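Local coordinates for uncharacterized protein (Helicobacter pylori, PDB 4O5J) that probably mediates attachment of the bacterium to sialylated host glycans, serving as the extracellular part of an outer membrane adhesin, at residues S38-L41 with N42-A45; P312-Q315 with Y316-E320; C142-D145 with Q146-D150; M214-K217 with N218-I221. All coordinates share one frame; numbering follows the deposited sequence.

Interaction 1. Residues S38-L41 with N42-A45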
loop_
_atom_site.group_PDB
_atom_site.type_symbol
_atom_site.label_atom_id
_atom_site.label_comp_id
_atom_site.label_asym_id
_atom_site.label_seq_id
_atom_site.Cartn_x
_atom_site.Cartn_y
_atom_site.Cartn_z
ATOM N N SER A 38 -27.969 29.935 13.859
ATOM C CA SER A 38 -27.602 29.321 12.596
ATOM C C SER A 38 -26.918 27.954 12.771
ATOM O O SER A 38 -27.228 27.003 12.056
ATOM C CB SER A 38 -26.689 30.250 11.849
ATOM O OG SER A 38 -26.208 29.586 10.721
ATOM N N GLN A 39 -25.984 27.870 13.711
ATOM C CA GLN A 39 -25.271 26.627 14.001
ATOM C C GLN A 39 -26.183 25.576 14.571
ATOM O O GLN A 39 -26.128 24.408 14.173
ATOM C CB GLN A 39 -24.110 26.867 14.952
ATOM C CG GLN A 39 -23.011 27.680 14.262
ATOM C CD GLN A 39 -21.926 28.085 15.245
ATOM O OE1 GLN A 39 -21.959 27.688 16.397
ATOM N NE2 GLN A 39 -20.975 28.882 14.803
ATOM N N TYR A 40 -27.030 25.983 15.495
ATOM C CA TYR A 40 -27.998 25.065 16.078
ATOM C C TYR A 40 -28.910 24.434 15.027
ATOM O O TYR A 40 -29.192 23.236 15.061
ATOM C CB TYR A 40 -28.847 25.773 17.105
ATOM C CG TYR A 40 -28.206 25.937 18.457
ATOM C CD1 TYR A 40 -28.522 27.048 19.267
ATOM C CD2 TYR A 40 -27.334 24.975 18.953
ATOM C CE1 TYR A 40 -27.973 27.205 20.516
ATOM C CE2 TYR A 40 -26.769 25.132 20.211
ATOM C CZ TYR A 40 -27.108 26.255 20.967
ATOM O OH TYR A 40 -26.611 26.463 22.200
ATOM N N LEU A 41 -29.374 25.240 14.096
ATOM C CA LEU A 41 -30.320 24.779 13.096
ATOM C C LEU A 41 -29.628 23.869 12.074
ATOM O O LEU A 41 -30.272 22.946 11.552
ATOM C CB LEU A 41 -31.001 25.974 12.377
ATOM C CG LEU A 41 -32.009 26.599 13.341
ATOM C CD1 LEU A 41 -32.746 27.710 12.729
ATOM C CD2 LEU A 41 -33.048 25.573 13.828
ATOM N N ASN A 42 -28.367 24.151 11.760
ATOM C CA ASN A 42 -27.589 23.247 10.893
ATOM C C ASN A 42 -27.341 21.925 11.589
ATOM O O ASN A 42 -27.338 20.848 10.957
ATOM C CB ASN A 42 -26.292 23.872 10.451
ATOM C CG ASN A 42 -26.491 24.743 9.253
ATOM O OD1 ASN A 42 -27.374 24.517 8.410
ATOM N ND2 ASN A 42 -25.657 25.722 9.139
ATOM N N GLN A 43 -27.153 22.016 12.891
ATOM C CA GLN A 43 -26.988 20.805 13.702
ATOM C C GLN A 43 -28.284 19.971 13.657
ATOM O O GLN A 43 -28.251 18.769 13.429
ATOM C CB GLN A 43 -26.597 21.206 15.105
ATOM C CG GLN A 43 -26.355 20.057 16.031
ATOM C CD GLN A 43 -25.908 20.561 17.391
ATOM O OE1 GLN A 43 -25.286 21.631 17.509
ATOM N NE2 GLN A 43 -26.226 19.800 18.431
ATOM N N VAL A 44 -29.426 20.633 13.822
ATOM C CA VAL A 44 -30.706 19.959 13.711
ATOM C C VAL A 44 -30.879 19.308 12.333
ATOM O O VAL A 44 -31.286 18.143 12.240
ATOM C CB VAL A 44 -31.883 20.905 13.972
ATOM C CG1 VAL A 44 -33.220 20.307 13.459
ATOM C CG2 VAL A 44 -31.964 21.294 15.450
ATOM N N ALA A 45 -30.587 20.057 11.268
ATOM C CA ALA A 45 -30.733 19.540 9.899
ATOM C C ALA A 45 -29.879 18.272 9.704
ATOM O O ALA A 45 -30.325 17.327 9.070
ATOM C CB ALA A 45 -30.354 20.597 8.848
#
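Asn42 bends its side chain back along helix 29-54 toward Ser38, one turn earlier, and offers a worked example of a side chain lying against the acceptor of its own backbone bond. That acceptor is Ser38 O, which takes the hydrogen bond from Asn42 N at 3.1 Å. Asn42 CB lies 3.6 Å from Ser38 O. Because CG is set anti to the carbonyl carbon (chi1 -84°), the side chain runs back beside the backbone N, and CG stays 3.7 Å from Ser38 O. At the tip, the nitrogen of the amide is the end that faces the earlier turn: Asn42 ND2 is 3.6 Å from Ser38 O and 4.2 Å from Ser38 OG.

On another flank Tyr40 and Gln43 run alongside each other, pointing the same way. Gln43 CB rests 3.3 Å from Tyr40 O, and from there the chain extends fully, carrying OE1 to the edge of the tyrosine ring, near its plane, 4.2 Å from Tyr40 CD2. The amide is turned 63° from the ring, which rules out a flat stack. Val44, buried, brings CG2 to 3.4 Å from Tyr40 O. Tyr40, Leu41 and Gln43 also face helix 343-396, where Tyr40 packs on Asp387 and Leu391, Leu41 on Ala388 and Gln43 on Ala384, an antiparallel pairing close to the two ends of the modelled chain.

Four successive i to i+4 backbone bonds, from Asn42 N to Ser38 O through Ala45 N to Leu41 O, join the two segments, whereas the amides of Asn42 and Gln43 meet their neighbours at van der Waals distance.

Interaction 2. Residues P312-Q315 with Y316-E320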
loop_
_atom_site.group_PDB
_atom_site.type_symbol
_atom_site.label_atom_id
_atom_site.label_comp_id
_atom_site.label_asym_id
_atom_site.label_seq_id
_atom_site.Cartn_x
_atom_site.Cartn_y
_atom_site.Cartn_z
ATOM N N PRO A 312 11.852 9.933 -5.739
ATOM C CA PRO A 312 12.304 10.940 -6.722
ATOM C C PRO A 312 12.245 10.295 -8.120
ATOM O O PRO A 312 12.567 9.103 -8.319
ATOM C CB PRO A 312 13.740 11.259 -6.288
ATOM C CG PRO A 312 13.762 10.939 -4.787
ATOM C CD PRO A 312 12.750 9.804 -4.599
ATOM N N ALA A 313 11.765 11.057 -9.061
ATOM C CA ALA A 313 11.505 10.705 -10.449
ATOM C C ALA A 313 12.640 9.925 -11.088
ATOM O O ALA A 313 12.392 8.991 -11.832
ATOM C CB ALA A 313 11.136 12.012 -11.329
ATOM N N GLU A 314 13.876 10.345 -10.882
ATOM C CA GLU A 314 14.981 9.698 -11.529
ATOM C C GLU A 314 15.207 8.298 -10.926
ATOM O O GLU A 314 15.574 7.369 -11.645
ATOM C CB GLU A 314 16.245 10.541 -11.326
ATOM C CG GLU A 314 17.435 9.955 -12.062
ATOM C CD GLU A 314 17.326 10.000 -13.588
ATOM O OE1 GLU A 314 16.641 10.925 -14.096
ATOM O OE2 GLU A 314 17.946 9.139 -14.274
ATOM N N GLN A 315 15.026 8.156 -9.625
ATOM C CA GLN A 315 15.155 6.831 -8.986
ATOM C C GLN A 315 14.041 5.914 -9.481
ATOM O O GLN A 315 14.283 4.740 -9.750
ATOM C CB GLN A 315 15.129 6.937 -7.467
ATOM C CG GLN A 315 16.364 7.642 -6.940
ATOM C CD GLN A 315 16.268 7.834 -5.440
ATOM O OE1 GLN A 315 15.464 7.202 -4.772
ATOM N NE2 GLN A 315 17.123 8.711 -4.892
ATOM N N TYR A 316 12.842 6.442 -9.642
ATOM C CA TYR A 316 11.729 5.650 -10.118
ATOM C C TYR A 316 12.033 5.197 -11.547
ATOM O O TYR A 316 11.749 4.035 -11.914
ATOM C CB TYR A 316 10.424 6.456 -10.047
ATOM C CG TYR A 316 9.205 5.670 -10.433
ATOM C CD1 TYR A 316 8.719 4.666 -9.590
ATOM C CD2 TYR A 316 8.532 5.862 -11.647
ATOM C CE1 TYR A 316 7.619 3.899 -9.916
ATOM C CE2 TYR A 316 7.398 5.067 -11.982
ATOM C CZ TYR A 316 6.957 4.101 -11.107
ATOM O OH TYR A 316 5.847 3.326 -11.389
ATOM N N LYS A 317 12.610 6.107 -12.358
ATOM C CA LYS A 317 12.927 5.755 -13.747
ATOM C C LYS A 317 13.889 4.556 -13.776
ATOM O O LYS A 317 13.741 3.666 -14.599
ATOM C CB LYS A 317 13.516 6.977 -14.517
ATOM C CG LYS A 317 13.928 6.716 -15.937
ATOM C CD LYS A 317 12.786 6.214 -16.834
ATOM C CE LYS A 317 11.650 7.231 -17.049
ATOM N NZ LYS A 317 10.384 6.710 -17.718
ATOM N N TYR A 318 14.900 4.549 -12.907
ATOM C CA TYR A 318 15.865 3.425 -12.831
ATOM C C TYR A 318 15.106 2.134 -12.462
ATOM O O TYR A 318 15.286 1.108 -13.097
ATOM C CB TYR A 318 16.927 3.679 -11.780
ATOM C CG TYR A 318 18.146 4.355 -12.263
ATOM C CD1 TYR A 318 19.356 3.646 -12.400
ATOM C CD2 TYR A 318 18.151 5.733 -12.625
ATOM C CE1 TYR A 318 20.502 4.265 -12.824
ATOM C CE2 TYR A 318 19.351 6.337 -13.060
ATOM C CZ TYR A 318 20.491 5.612 -13.169
ATOM O OH TYR A 318 21.683 6.198 -13.636
ATOM N N LEU A 319 14.237 2.221 -11.473
ATOM C CA LEU A 319 13.421 1.095 -11.044
ATOM C C LEU A 319 12.561 0.560 -12.202
ATOM O O LEU A 319 12.539 -0.642 -12.466
ATOM C CB LEU A 319 12.519 1.542 -9.905
ATOM C CG LEU A 319 11.685 0.483 -9.192
ATOM C CD1 LEU A 319 12.592 -0.563 -8.468
ATOM C CD2 LEU A 319 10.817 1.194 -8.151
ATOM N N GLU A 320 11.849 1.432 -12.909
ATOM C CA GLU A 320 11.006 1.008 -14.039
ATOM C C GLU A 320 11.834 0.370 -15.130
ATOM O O GLU A 320 11.338 -0.490 -15.853
ATOM C CB GLU A 320 10.359 2.235 -14.693
ATOM C CG GLU A 320 9.170 2.666 -13.954
ATOM C CD GLU A 320 8.502 3.801 -14.693
ATOM O OE1 GLU A 320 9.302 4.681 -15.170
ATOM O OE2 GLU A 320 7.214 3.813 -14.762
#
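Glu314 and Tyr318 meet across the first turn of helix 313-320, a short helix whose N-cap is Pro312. The cap residue lends its carbonyl to the helix: Pro312 O accepts from Tyr316 N at 3.0 Å, and the i to i+4 bonds continue from there to Glu320 N.

The tight part gathers round Tyr318, which is buried. Its hydroxyl bonds to Ile231 N, and its ring meets Trp216 edge-to-face, so both the far end and the flank of the ring are fixed by a neighbouring loop. Leu319, also buried, packs on Val242 and Ile246 of helix 241-268 and on Leu343. Gln315 reaches the same helix with its extended chain, giving OE1 to Val242 N, while Tyr316 turns to helix 343-396 and bonds through OH to Asn344 ND2. The short helix is thus wedged between two long ones and a loop.

Ala313 is exposed, and so is Pro312, although it also touches Ala241. Farther along, Lys317 folds its chain through two bends and sends NZ to Glu320 OE1 in a long, weak salt bridge of 3.4 Å, a loose tie on the partly exposed surface.

Glu314 stands between the two regimes. With CG anti to the backbone N (chi1 -176°) and a bend at chi2, its carboxylate swings down the helix to Tyr318, the two flat groups 73° apart. OE2 then lies 3.4 Å from Tyr318 CE2, while Glu314 O sits at the ring edge, near its plane, 3.2 Å from Tyr318 CD2.

Interaction 3. Residues C142-D145 with Q146-D150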
loop_
_atom_site.group_PDB
_atom_site.type_symbol
_atom_site.label_atom_id
_atom_site.label_comp_id
_atom_site.label_asym_id
_atom_site.label_seq_id
_atom_site.Cartn_x
_atom_site.Cartn_y
_atom_site.Cartn_z
ATOM N N CYS A 142 32.136 -0.745 0.346
ATOM C CA CYS A 142 31.331 -1.232 -0.787
ATOM C C CYS A 142 31.506 -2.742 -1.069
ATOM O O CYS A 142 31.126 -3.215 -2.138
ATOM C CB CYS A 142 31.595 -0.451 -2.060
ATOM S SG CYS A 142 31.228 1.336 -1.815
ATOM N N ALA A 143 32.096 -3.487 -0.132
ATOM C CA ALA A 143 32.237 -4.919 -0.306
ATOM C C ALA A 143 31.246 -5.680 0.550
ATOM O O ALA A 143 30.754 -5.170 1.563
ATOM C CB ALA A 143 33.665 -5.357 -0.026
ATOM N N MET A 144 30.939 -6.912 0.153
ATOM C CA MET A 144 30.014 -7.751 0.945
ATOM C C MET A 144 30.584 -9.179 1.086
ATOM O O MET A 144 31.135 -9.735 0.137
ATOM C CB MET A 144 28.657 -7.811 0.284
ATOM C CG MET A 144 27.635 -8.533 1.091
ATOM S SD MET A 144 26.094 -8.721 0.182
ATOM C CE MET A 144 25.591 -6.959 -0.100
ATOM N N ASP A 145 30.457 -9.742 2.277
ATOM C CA ASP A 145 30.845 -11.129 2.554
ATOM C C ASP A 145 29.975 -12.087 1.698
ATOM O O ASP A 145 28.739 -11.901 1.550
ATOM C CB ASP A 145 30.664 -11.398 4.058
ATOM C CG ASP A 145 30.789 -12.804 4.379
ATOM O OD1 ASP A 145 31.821 -13.161 4.965
ATOM O OD2 ASP A 145 29.861 -13.580 4.026
ATOM N N GLN A 146 30.627 -13.105 1.118
ATOM C CA GLN A 146 29.931 -14.080 0.253
ATOM C C GLN A 146 28.744 -14.770 0.959
ATOM O O GLN A 146 27.703 -15.007 0.344
ATOM C CB GLN A 146 30.901 -15.123 -0.236
ATOM C CG GLN A 146 30.316 -16.053 -1.270
ATOM C CD GLN A 146 31.380 -16.962 -1.862
ATOM O OE1 GLN A 146 32.555 -16.854 -1.533
ATOM N NE2 GLN A 146 30.966 -17.857 -2.746
ATOM N N THR A 147 28.875 -15.044 2.240
ATOM C CA THR A 147 27.802 -15.736 2.975
ATOM C C THR A 147 26.590 -14.814 3.106
ATOM O O THR A 147 25.440 -15.262 3.000
ATOM C CB THR A 147 28.246 -16.119 4.357
ATOM O OG1 THR A 147 29.394 -16.920 4.224
ATOM C CG2 THR A 147 27.175 -16.881 5.096
ATOM N N THR A 148 26.837 -13.519 3.305
ATOM C CA THR A 148 25.729 -12.550 3.389
ATOM C C THR A 148 25.053 -12.422 2.029
ATOM O O THR A 148 23.823 -12.488 1.915
ATOM C CB THR A 148 26.233 -11.194 3.835
ATOM O OG1 THR A 148 26.817 -11.330 5.127
ATOM C CG2 THR A 148 25.094 -10.172 3.919
ATOM N N TYR A 149 25.858 -12.299 0.966
ATOM C CA TYR A 149 25.284 -12.257 -0.370
ATOM C C TYR A 149 24.429 -13.514 -0.623
ATOM O O TYR A 149 23.317 -13.442 -1.168
ATOM C CB TYR A 149 26.391 -12.139 -1.412
ATOM C CG TYR A 149 25.795 -12.251 -2.786
ATOM C CD1 TYR A 149 25.059 -11.184 -3.345
ATOM C CD2 TYR A 149 25.890 -13.437 -3.532
ATOM C CE1 TYR A 149 24.436 -11.308 -4.599
ATOM C CE2 TYR A 149 25.297 -13.563 -4.793
ATOM C CZ TYR A 149 24.570 -12.490 -5.316
ATOM O OH TYR A 149 23.987 -12.618 -6.536
ATOM N N ASP A 150 24.968 -14.700 -0.249
ATOM C CA ASP A 150 24.203 -15.951 -0.430
ATOM C C ASP A 150 22.832 -15.887 0.195
ATOM O O ASP A 150 21.843 -16.233 -0.460
ATOM C CB ASP A 150 24.965 -17.166 0.163
ATOM C CG ASP A 150 26.210 -17.530 -0.674
ATOM O OD1 ASP A 150 27.116 -18.166 -0.093
ATOM O OD2 ASP A 150 26.289 -17.131 -1.881
HETATM O O HOH W 1 32.392 -15.807 3.303
#
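Asp145 caps the N terminus of helix 146-163, and its carboxylate accepts from the backbone of Thr148 while Met144, just before it, packs against the first turn. This is the classical N-cap: a short-chain acid stands in for the carbonyl that the first amides of a helix lack. With CG anti to the backbone N (chi1 169°), the carboxylate reaches forward over the helix end, and OD2 uses its anti lone pair for Thr148 N at 3.1 Å. Thr147 N also lies near OD2, but that weak bond is strongly bent and too short to be trusted in detail. The negative group at the positive end of the helix dipole is probably favourable. Asp145 O starts the regular bonding, accepting from Tyr149 N at 3.0 Å.

Met144 does the apolar work. It belongs to strand 143-144, which pairs in parallel with 109-110, and its side chain crosses that of Thr148 at about a right angle, CG lying 4.1 Å from Thr148 CB. The sulfur goes on to Tyr149, with SD 3.8 Å from Tyr149 CB, and sits at the edge of the ring, near its plane. Tyr101 packs on Met144, and Phe106 and Trp98 meet Tyr149, so aromatic groups line much of the junction, with Val110 beside Tyr149.

Gln146 CB lies 3.7 Å from Asp145 C, while its extended chain runs out to Val110, Lys112 and Ala121. The other carboxylate oxygen is met by a water, which donates to Asp145 OD1 at 3.2 Å and keeps a weak hydrogen bond of 3.3 Å with Thr147 OG1.

Interaction 4. Residues M214-K217 with N218-I221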
loop_
_atom_site.group_PDB
_atom_site.type_symbol
_atom_site.label_atom_id
_atom_site.label_comp_id
_atom_site.label_asym_id
_atom_site.label_seq_id
_atom_site.Cartn_x
_atom_site.Cartn_y
_atom_site.Cartn_z
ATOM N N MET A 214 25.916 0.921 -1.959
ATOM C CA MET A 214 25.724 0.599 -3.359
ATOM C C MET A 214 26.324 1.668 -4.271
ATOM O O MET A 214 26.107 2.897 -4.072
ATOM C CB MET A 214 24.221 0.327 -3.673
ATOM C CG MET A 214 23.294 1.463 -3.381
ATOM S SD MET A 214 21.547 1.048 -3.703
ATOM C CE MET A 214 21.516 0.823 -5.496
ATOM N N MET A 215 27.070 1.234 -5.287
ATOM C CA MET A 215 27.701 2.143 -6.235
ATOM C C MET A 215 26.784 2.305 -7.462
ATOM O O MET A 215 26.820 1.464 -8.391
ATOM C CB MET A 215 29.053 1.573 -6.656
ATOM C CG MET A 215 30.018 1.425 -5.485
ATOM S SD MET A 215 31.627 0.663 -5.930
ATOM C CE MET A 215 31.134 -1.052 -6.256
ATOM N N TRP A 216 25.953 3.335 -7.474
ATOM C CA TRP A 216 25.019 3.546 -8.595
ATOM C C TRP A 216 25.711 3.708 -9.933
ATOM O O TRP A 216 25.120 3.423 -10.962
ATOM C CB TRP A 216 24.087 4.722 -8.356
ATOM C CG TRP A 216 23.023 4.442 -7.344
ATOM C CD1 TRP A 216 23.170 4.375 -5.977
ATOM C CD2 TRP A 216 21.599 4.254 -7.609
ATOM N NE1 TRP A 216 21.934 4.114 -5.369
ATOM C CE2 TRP A 216 20.956 4.043 -6.334
ATOM C CE3 TRP A 216 20.812 4.249 -8.771
ATOM C CZ2 TRP A 216 19.589 3.846 -6.226
ATOM C CZ3 TRP A 216 19.458 4.042 -8.672
ATOM C CH2 TRP A 216 18.833 3.836 -7.428
ATOM N N LYS A 217 26.977 4.162 -9.938
ATOM C CA LYS A 217 27.704 4.296 -11.184
ATOM C C LYS A 217 27.896 2.931 -11.869
ATOM O O LYS A 217 28.072 2.877 -13.109
ATOM C CB LYS A 217 29.062 4.965 -10.944
ATOM C CG LYS A 217 29.819 5.287 -12.205
ATOM C CD LYS A 217 29.017 6.329 -13.092
ATOM C CE LYS A 217 29.783 6.637 -14.399
ATOM N NZ LYS A 217 29.024 7.575 -15.264
ATOM N N ASN A 218 27.860 1.818 -11.084
ATOM C CA ASN A 218 27.945 0.471 -11.681
ATOM C C ASN A 218 26.721 0.158 -12.560
ATOM O O ASN A 218 26.786 -0.751 -13.415
ATOM C CB ASN A 218 28.106 -0.623 -10.593
ATOM C CG ASN A 218 29.542 -0.796 -10.164
ATOM O OD1 ASN A 218 30.389 0.077 -10.374
ATOM N ND2 ASN A 218 29.851 -1.966 -9.548
ATOM N N ILE A 219 25.612 0.893 -12.392
ATOM C CA ILE A 219 24.421 0.587 -13.133
ATOM C C ILE A 219 24.434 1.255 -14.515
ATOM O O ILE A 219 24.467 2.484 -14.602
ATOM C CB ILE A 219 23.187 1.047 -12.389
ATOM C CG1 ILE A 219 23.035 0.264 -11.081
ATOM C CG2 ILE A 219 21.957 0.855 -13.279
ATOM C CD1 ILE A 219 22.093 0.908 -10.048
ATOM N N VAL A 220 24.383 0.450 -15.578
ATOM C CA VAL A 220 24.353 0.946 -16.939
ATOM C C VAL A 220 23.020 0.618 -17.570
ATOM O O VAL A 220 22.700 -0.551 -17.815
ATOM C CB VAL A 220 25.452 0.329 -17.797
ATOM C CG1 VAL A 220 25.469 0.991 -19.222
ATOM C CG2 VAL A 220 26.842 0.505 -17.101
ATOM N N ILE A 221 22.242 1.653 -17.864
ATOM C CA ILE A 221 21.008 1.484 -18.596
ATOM C C ILE A 221 20.979 2.494 -19.721
ATOM O O ILE A 221 20.969 3.703 -19.446
ATOM C CB ILE A 221 19.804 1.726 -17.704
ATOM C CG1 ILE A 221 19.817 0.728 -16.490
ATOM C CG2 ILE A 221 18.479 1.636 -18.495
ATOM C CD1 ILE A 221 18.738 1.024 -15.449
HETATM O O HOH W 2 26.852 4.183 -15.154
#
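Met215 and Asn218 are joined first by their backbones, Asn218 N donating to Met215 O at 2.9 Å. One residue on, Ile219 N donates to Trp216 O, also at 2.9 Å. Both bonds span three residues, and their donors stand 48° and 56° out of the carbonyl planes, a consequence of so tight a turn. A water adds a third polar tie, donating to Lys217 O at 2.7 Å and to Ile219 O at 3.0 Å.

Side-chain packing lies on two flanks. Trp216 and Ile219 run alongside each other; Ile219 CG1 is anti to the carbonyl carbon (chi1 -65°), which brings CD1 to 3.8 Å from Trp216 CE3. Met214 places its methyl, CE, over one face of the indole toward the rim, and Tyr240 meets the same ring system. On the other flank the bent end of Met215 puts CE 3.6 Å from Asn218 ND2, a van der Waals contact of methyl with amide.

Buried polar atoms are met by other parts of the chain. Asn218 OD1 accepts from Asn135 ND2, and Asn218 ND2 donates to Phe106 O, so both ends of the amide are gripped and its rotation is fixed.

Consecutive i to i+3 bonds mark a short 3-10 turn, here leading straight out of strand 214-215, the partner of antiparallel strand 234-235, into the loop of the adhesion domain that separates them.

In the fold
From the N terminus the order is interaction 1, then 3, 4 and 2. All are local and in series, so none closes a long loop, nests or crosses. Interaction 1 lies at the end holding both modelled chain ends, its centre about 68 Å from that of interaction 3. Interactions 3 and 4 lie on the opposite side of the chain's centre, and interaction 2 is nearer the middle, its centre about 13 Å from that of interaction 4. Met215 CG of interaction 4 touches Cys142 SG of interaction 3, and Ile219 and Ile221 of interaction 4 pack on Tyr318 of interaction 2. Strands 143-144 and 214-215 are thereby linked to helix 313-320.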